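Local coordinates for cytochrome c, putative (Shewanella oneidensis, PDB 1SP3), which reduces tetrathionate as a respiratory octaheme cytochrome c, passing electrons along covalently bound c-type hemes, at the heme c site. Numbering follows the deposited sequence.

The heme c site. Residues 154, 157, 170-172, 177, 179, 181, 184-185, 195-197, 205-209, 212-213, 397, 399-400, 402. With HEC (heme c), chain B; HEC (heme c), chain C.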
# COMPACT_ATOMS: atom_id res chain seq x y z
N HIS A 154 -0.32 4.42 2.76
CA HIS A 154 0.11 5.40 1.75
C HIS A 154 -0.67 6.69 2.14
O HIS A 154 -1.91 6.71 2.22
CB HIS A 154 -0.37 5.01 0.35
CG HIS A 154 0.62 4.22 -0.44
ND1 HIS A 154 1.67 4.80 -1.13
CD2 HIS A 154 0.69 2.89 -0.72
CE1 HIS A 154 2.35 3.87 -1.78
NE2 HIS A 154 1.77 2.70 -1.55
N LEU A 157 -3.48 8.61 -0.75
CA LEU A 157 -4.86 8.27 -1.15
C LEU A 157 -5.67 8.31 0.14
O LEU A 157 -5.53 7.45 1.00
CB LEU A 157 -4.91 6.88 -1.76
CG LEU A 157 -4.37 6.60 -3.17
CD1 LEU A 157 -4.58 5.15 -3.61
CD2 LEU A 157 -4.94 7.51 -4.23
N VAL A 170 -5.42 17.28 -8.75
CA VAL A 170 -5.91 17.83 -10.00
C VAL A 170 -6.59 16.85 -10.98
O VAL A 170 -7.42 17.29 -11.81
CB VAL A 170 -4.82 18.63 -10.75
CG1 VAL A 170 -4.26 19.66 -9.85
CG2 VAL A 170 -3.69 17.72 -11.31
N HIS A 171 -6.21 15.57 -10.97
CA HIS A 171 -6.73 14.61 -11.93
C HIS A 171 -8.06 14.08 -11.44
O HIS A 171 -8.99 13.97 -12.23
CB HIS A 171 -5.70 13.48 -12.14
CG HIS A 171 -4.41 13.97 -12.70
ND1 HIS A 171 -3.26 14.08 -11.95
CD2 HIS A 171 -4.10 14.45 -13.92
CE1 HIS A 171 -2.27 14.53 -12.70
NE2 HIS A 171 -2.75 14.75 -13.92
N MET A 172 -8.16 13.80 -10.14
CA MET A 172 -9.41 13.27 -9.57
C MET A 172 -10.50 14.30 -9.13
O MET A 172 -11.67 13.94 -8.89
CB MET A 172 -9.07 12.32 -8.39
CG MET A 172 -8.37 11.01 -8.97
SD MET A 172 -7.99 9.85 -7.64
CE MET A 172 -6.21 10.07 -7.49
N ASN A 177 -11.32 17.75 -13.68
CA ASN A 177 -11.08 16.56 -14.51
C ASN A 177 -11.85 15.33 -14.03
O ASN A 177 -12.18 14.52 -14.87
CB ASN A 177 -9.60 16.22 -14.71
CG ASN A 177 -8.84 17.25 -15.50
OD1 ASN A 177 -9.30 17.75 -16.53
ND2 ASN A 177 -7.64 17.57 -15.02
N PHE A 179 -11.31 12.45 -12.72
CA PHE A 179 -10.94 11.11 -13.18
C PHE A 179 -11.41 10.04 -12.19
O PHE A 179 -11.30 10.26 -10.98
CB PHE A 179 -9.43 10.94 -13.28
CG PHE A 179 -8.81 11.55 -14.48
CD1 PHE A 179 -9.54 12.32 -15.40
CD2 PHE A 179 -7.43 11.40 -14.67
CE1 PHE A 179 -8.92 12.90 -16.48
CE2 PHE A 179 -6.82 11.97 -15.72
CZ PHE A 179 -7.58 12.71 -16.66
N CYS A 181 -10.36 6.05 -10.96
CA CYS A 181 -9.05 5.47 -10.87
C CYS A 181 -8.64 4.79 -12.16
O CYS A 181 -7.48 4.95 -12.57
CB CYS A 181 -8.99 4.43 -9.76
SG CYS A 181 -9.61 4.95 -8.17
N CYS A 184 -6.80 6.28 -15.29
CA CYS A 184 -5.38 6.02 -15.49
C CYS A 184 -5.02 4.51 -15.43
O CYS A 184 -4.15 4.03 -16.16
CB CYS A 184 -4.53 6.73 -14.48
SG CYS A 184 -4.63 8.53 -14.40
N HIS A 185 -5.66 3.80 -14.50
CA HIS A 185 -5.41 2.41 -14.24
C HIS A 185 -6.26 1.62 -15.21
O HIS A 185 -7.25 0.97 -14.81
CB HIS A 185 -5.78 2.13 -12.77
CG HIS A 185 -4.77 2.67 -11.82
ND1 HIS A 185 -3.54 2.06 -11.61
CD2 HIS A 185 -4.77 3.79 -11.08
CE1 HIS A 185 -2.82 2.81 -10.79
NE2 HIS A 185 -3.54 3.86 -10.44
N ASN A 195 2.04 -0.35 -11.96
CA ASN A 195 3.16 -1.04 -11.27
C ASN A 195 3.19 -0.68 -9.80
O ASN A 195 3.30 0.55 -9.46
CB ASN A 195 4.53 -0.58 -11.82
CG ASN A 195 4.79 -1.03 -13.29
OD1 ASN A 195 4.06 -1.85 -13.84
ND2 ASN A 195 5.86 -0.48 -13.91
N ALA A 196 3.16 -1.69 -8.91
CA ALA A 196 3.55 -1.46 -7.51
C ALA A 196 5.07 -1.21 -7.51
O ALA A 196 5.77 -1.67 -8.41
CB ALA A 196 3.27 -2.70 -6.70
N MET A 197 5.59 -0.58 -6.47
CA MET A 197 7.04 -0.40 -6.34
C MET A 197 7.79 -1.73 -6.52
O MET A 197 7.38 -2.74 -5.96
CB MET A 197 7.40 0.09 -4.95
CG MET A 197 8.82 0.62 -4.87
SD MET A 197 9.20 1.25 -3.21
CE MET A 197 7.81 1.02 -2.47
N ASP A 205 7.28 3.07 -14.85
CA ASP A 205 5.86 3.36 -14.70
C ASP A 205 5.15 2.88 -15.94
O ASP A 205 5.35 3.47 -16.99
CB ASP A 205 5.66 4.87 -14.52
CG ASP A 205 6.17 5.40 -13.16
OD1 ASP A 205 6.42 4.57 -12.27
OD2 ASP A 205 6.37 6.61 -12.90
N HIS A 206 4.35 1.82 -15.81
CA HIS A 206 3.36 1.49 -16.84
C HIS A 206 2.35 2.60 -17.18
O HIS A 206 2.15 2.91 -18.35
CB HIS A 206 2.59 0.22 -16.52
CG HIS A 206 1.63 -0.16 -17.62
ND1 HIS A 206 2.02 -0.88 -18.73
CD2 HIS A 206 0.33 0.17 -17.83
CE1 HIS A 206 0.99 -1.02 -19.55
NE2 HIS A 206 -0.05 -0.40 -19.03
N ILE A 207 1.66 3.17 -16.19
CA ILE A 207 0.94 4.42 -16.41
C ILE A 207 2.01 5.34 -16.00
O ILE A 207 2.65 5.07 -15.03
CB ILE A 207 -0.11 4.67 -15.33
CG1 ILE A 207 -0.96 3.43 -15.05
CG2 ILE A 207 -0.90 6.08 -15.54
CD1 ILE A 207 -1.57 3.50 -13.71
N GLY A 208 2.26 6.48 -16.56
CA GLY A 208 3.18 7.23 -15.68
C GLY A 208 2.56 8.58 -15.89
O GLY A 208 1.38 8.73 -15.70
N CYS A 209 3.30 9.50 -16.43
CA CYS A 209 2.72 10.82 -16.67
C CYS A 209 2.83 11.13 -18.16
O CYS A 209 2.33 12.14 -18.60
CB CYS A 209 3.49 11.87 -15.86
SG CYS A 209 3.52 11.42 -14.13
N CYS A 212 -0.26 10.96 -21.23
CA CYS A 212 -1.15 12.14 -21.34
C CYS A 212 -0.41 13.47 -21.34
O CYS A 212 -0.94 14.49 -21.75
CB CYS A 212 -2.16 12.13 -20.22
SG CYS A 212 -2.93 10.53 -19.99
N HIS A 213 0.82 13.49 -20.87
CA HIS A 213 1.60 14.72 -21.02
C HIS A 213 2.83 14.49 -21.87
O HIS A 213 3.45 13.43 -21.86
CB HIS A 213 2.00 15.29 -19.65
CG HIS A 213 0.84 15.57 -18.74
ND1 HIS A 213 0.08 16.72 -18.84
CD2 HIS A 213 0.33 14.86 -17.70
CE1 HIS A 213 -0.86 16.71 -17.90
NE2 HIS A 213 -0.72 15.60 -17.18
N ARG A 397 6.09 4.41 -2.64
CA ARG A 397 6.08 5.43 -3.67
C ARG A 397 4.91 6.37 -3.46
O ARG A 397 3.83 5.92 -3.12
CB ARG A 397 5.88 4.78 -5.04
CG ARG A 397 7.06 3.91 -5.38
CD ARG A 397 7.08 3.46 -6.77
NE ARG A 397 7.06 4.69 -7.62
CZ ARG A 397 6.71 4.67 -8.92
NH1 ARG A 397 6.35 3.52 -9.50
NH2 ARG A 397 6.70 5.79 -9.63
N ASN A 399 2.43 8.70 -5.69
CA ASN A 399 2.01 8.91 -7.05
C ASN A 399 0.76 9.74 -7.26
O ASN A 399 0.49 10.12 -8.41
CB ASN A 399 1.81 7.56 -7.81
CG ASN A 399 3.14 6.81 -7.99
OD1 ASN A 399 3.97 7.11 -8.85
ND2 ASN A 399 3.30 5.80 -7.16
N HIS A 400 -0.01 9.95 -6.20
CA HIS A 400 -1.31 10.65 -6.26
C HIS A 400 -1.24 12.01 -5.56
O HIS A 400 -0.19 12.32 -5.01
CB HIS A 400 -2.46 9.75 -5.78
CG HIS A 400 -2.37 8.38 -6.38
ND1 HIS A 400 -1.61 7.37 -5.81
CD2 HIS A 400 -2.82 7.90 -7.57
CE1 HIS A 400 -1.64 6.31 -6.61
NE2 HIS A 400 -2.37 6.60 -7.67
N VAL A 402 -1.38 14.91 -7.17
CA VAL A 402 -0.66 15.89 -7.95
C VAL A 402 -1.33 17.27 -7.65
O VAL A 402 -2.56 17.37 -7.66
CB VAL A 402 -0.65 15.53 -9.45
CG1 VAL A 402 -0.12 16.76 -10.29
CG2 VAL A 402 0.23 14.21 -9.70
FE HEC B . -2.91 5.17 -9.06
CHA HEC B . 0.15 3.71 -8.64
CHB HEC B . -4.22 3.09 -6.78
CHC HEC B . -5.95 6.89 -9.28
CHD HEC B . -1.66 7.16 -11.50
NA HEC B . -2.18 3.68 -7.84
C1A HEC B . -0.90 3.21 -7.88
C2A HEC B . -0.80 2.12 -6.97
C3A HEC B . -2.00 1.95 -6.43
C4A HEC B . -2.89 2.96 -6.98
CMA HEC B . -2.39 0.90 -5.38
CAA HEC B . 0.51 1.36 -6.67
CBA HEC B . 1.21 2.20 -5.57
CGA HEC B . 2.39 1.36 -5.10
O1A HEC B . 2.12 0.30 -4.43
O2A HEC B . 3.60 1.71 -5.38
NB HEC B . -4.71 5.02 -8.27
C1B HEC B . -5.05 4.05 -7.32
C2B HEC B . -6.40 4.28 -6.88
C3B HEC B . -6.86 5.35 -7.56
C4B HEC B . -5.84 5.81 -8.44
CMB HEC B . -7.15 3.42 -5.82
CAB HEC B . -8.27 6.02 -7.40
CBB HEC B . -8.62 6.52 -6.16
NC HEC B . -3.68 6.74 -10.17
C1C HEC B . -4.96 7.22 -10.14
C2C HEC B . -5.09 8.20 -11.14
C3C HEC B . -3.88 8.28 -11.75
C4C HEC B . -3.00 7.35 -11.15
CMC HEC B . -6.45 8.95 -11.38
CAC HEC B . -3.46 9.16 -12.99
CBC HEC B . -3.81 10.50 -13.04
ND HEC B . -1.09 5.40 -9.94
C1D HEC B . -0.74 6.31 -10.93
C2D HEC B . 0.67 6.22 -11.28
C3D HEC B . 1.19 5.14 -10.46
C4D HEC B . 0.07 4.71 -9.60
CMD HEC B . 1.53 7.05 -12.35
CAD HEC B . 2.66 4.59 -10.46
CBD HEC B . 2.51 3.20 -11.11
CGD HEC B . 2.59 3.21 -12.62
O1D HEC B . 2.50 2.13 -13.21
O2D HEC B . 2.84 4.29 -13.26
FE HEC C . -1.85 15.18 -15.57
CHA HEC C . -3.31 18.25 -15.58
CHB HEC C . 0.90 16.46 -13.96
CHC HEC C . -0.67 12.03 -15.01
CHD HEC C . -4.04 14.01 -17.83
NA HEC C . -1.33 16.99 -14.87
C1A HEC C . -2.06 18.12 -15.00
C2A HEC C . -1.34 19.21 -14.43
C3A HEC C . -0.18 18.73 -13.98
C4A HEC C . -0.14 17.34 -14.27
CMA HEC C . 0.93 19.53 -13.25
CAA HEC C . -1.90 20.66 -14.42
CBA HEC C . -2.61 20.95 -13.12
CGA HEC C . -3.09 22.41 -13.11
O1A HEC C . -4.10 22.66 -13.80
O2A HEC C . -2.48 23.26 -12.40
NB HEC C . -0.16 14.37 -14.68
C1B HEC C . 0.78 15.09 -14.00
C2B HEC C . 1.65 14.16 -13.38
C3B HEC C . 1.20 12.92 -13.64
C4B HEC C . 0.05 13.05 -14.48
CMB HEC C . 2.90 14.54 -12.57
CAB HEC C . 1.79 11.57 -13.15
CBB HEC C . 1.73 11.26 -11.83
NC HEC C . -2.21 13.35 -16.31
C1C HEC C . -1.65 12.17 -15.93
C2C HEC C . -2.27 11.11 -16.68
C3C HEC C . -3.26 11.67 -17.45
C4C HEC C . -3.23 13.08 -17.21
CMC HEC C . -1.86 9.63 -16.53
CAC HEC C . -4.21 11.00 -18.52
CBC HEC C . -4.74 9.75 -18.36
ND HEC C . -3.46 16.01 -16.56
C1D HEC C . -4.26 15.31 -17.45
C2D HEC C . -5.32 16.20 -17.94
C3D HEC C . -5.05 17.51 -17.21
C4D HEC C . -3.88 17.30 -16.39
CMD HEC C . -6.46 15.86 -18.93
CAD HEC C . -5.78 18.85 -17.28
CBD HEC C . -5.09 19.46 -18.51
CGD HEC C . -5.85 20.70 -18.91
O1D HEC C . -5.89 20.96 -20.16
O2D HEC C . -6.39 21.40 -17.98
O HOH W 1 4.98 1.79 -3.20
O HOH W 2 4.07 2.58 -7.73
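Two haem-binding CXXCH motifs, residues 181-185 and 209-213, hold two neighbouring bis-histidine c-type hemes with their planes steeply inclined to each other. In the first, Cys181 SG and Cys184 SG are thioether-linked to CAB and CAC, the former vinyl carbons of HEC (chain B). His185, the proximal ligand of that motif, and His400 from the far side hold its iron through NE2, at 176° to each other. The His400 imidazole is held between Leu157 CD2 on one face and Asn399 CB on the other, both toward the rim, which probably restrains its rotation; Asn399 CB also lies over the pyrrole of ND, 3.8 Å from the ring centre. Cys209 SG and Cys212 SG form thioethers with CAB and CAC of HEC (chain C), and its iron takes His213 NE2 at 2.0 Å and His171 NE2 at 1.9 Å. Val170 CG2 sits over the centre of the His171 ring, while CBC of HEC (chain B), the thioether methyl, presses on the opposite face, 3.5 Å from His171 CG, so one heme buttresses the axial ligand of the other. HEC (chain B) is almost wholly enclosed by protein, and its propionates are met by backbone N-H groups and water: O1D accepts a nearly straight bond from Asn195 N (2.8 Å, 174° at H) and a longer one from Ile207 N. O2A takes Met197 N and two waters, one of them held by Arg397 N. Arg397 is bent at chi3 (57°); its CB, CG and CD run beside O2A, and NH1 lies near the CAD and CBD methylenes of the other propionate. It grips Asp205 end-on, NH1 (3.0 Å) and NH2 (2.9 Å) both meeting the syn lone pair of OD1 in the guanidinium plane. An alanine here would lose the salt bridge to Asp205 and the packing along O2A, and would probably loosen Asp205 beside the O2D propionate. Such close hemes are well placed to relay electrons within the tetrathionate reductase.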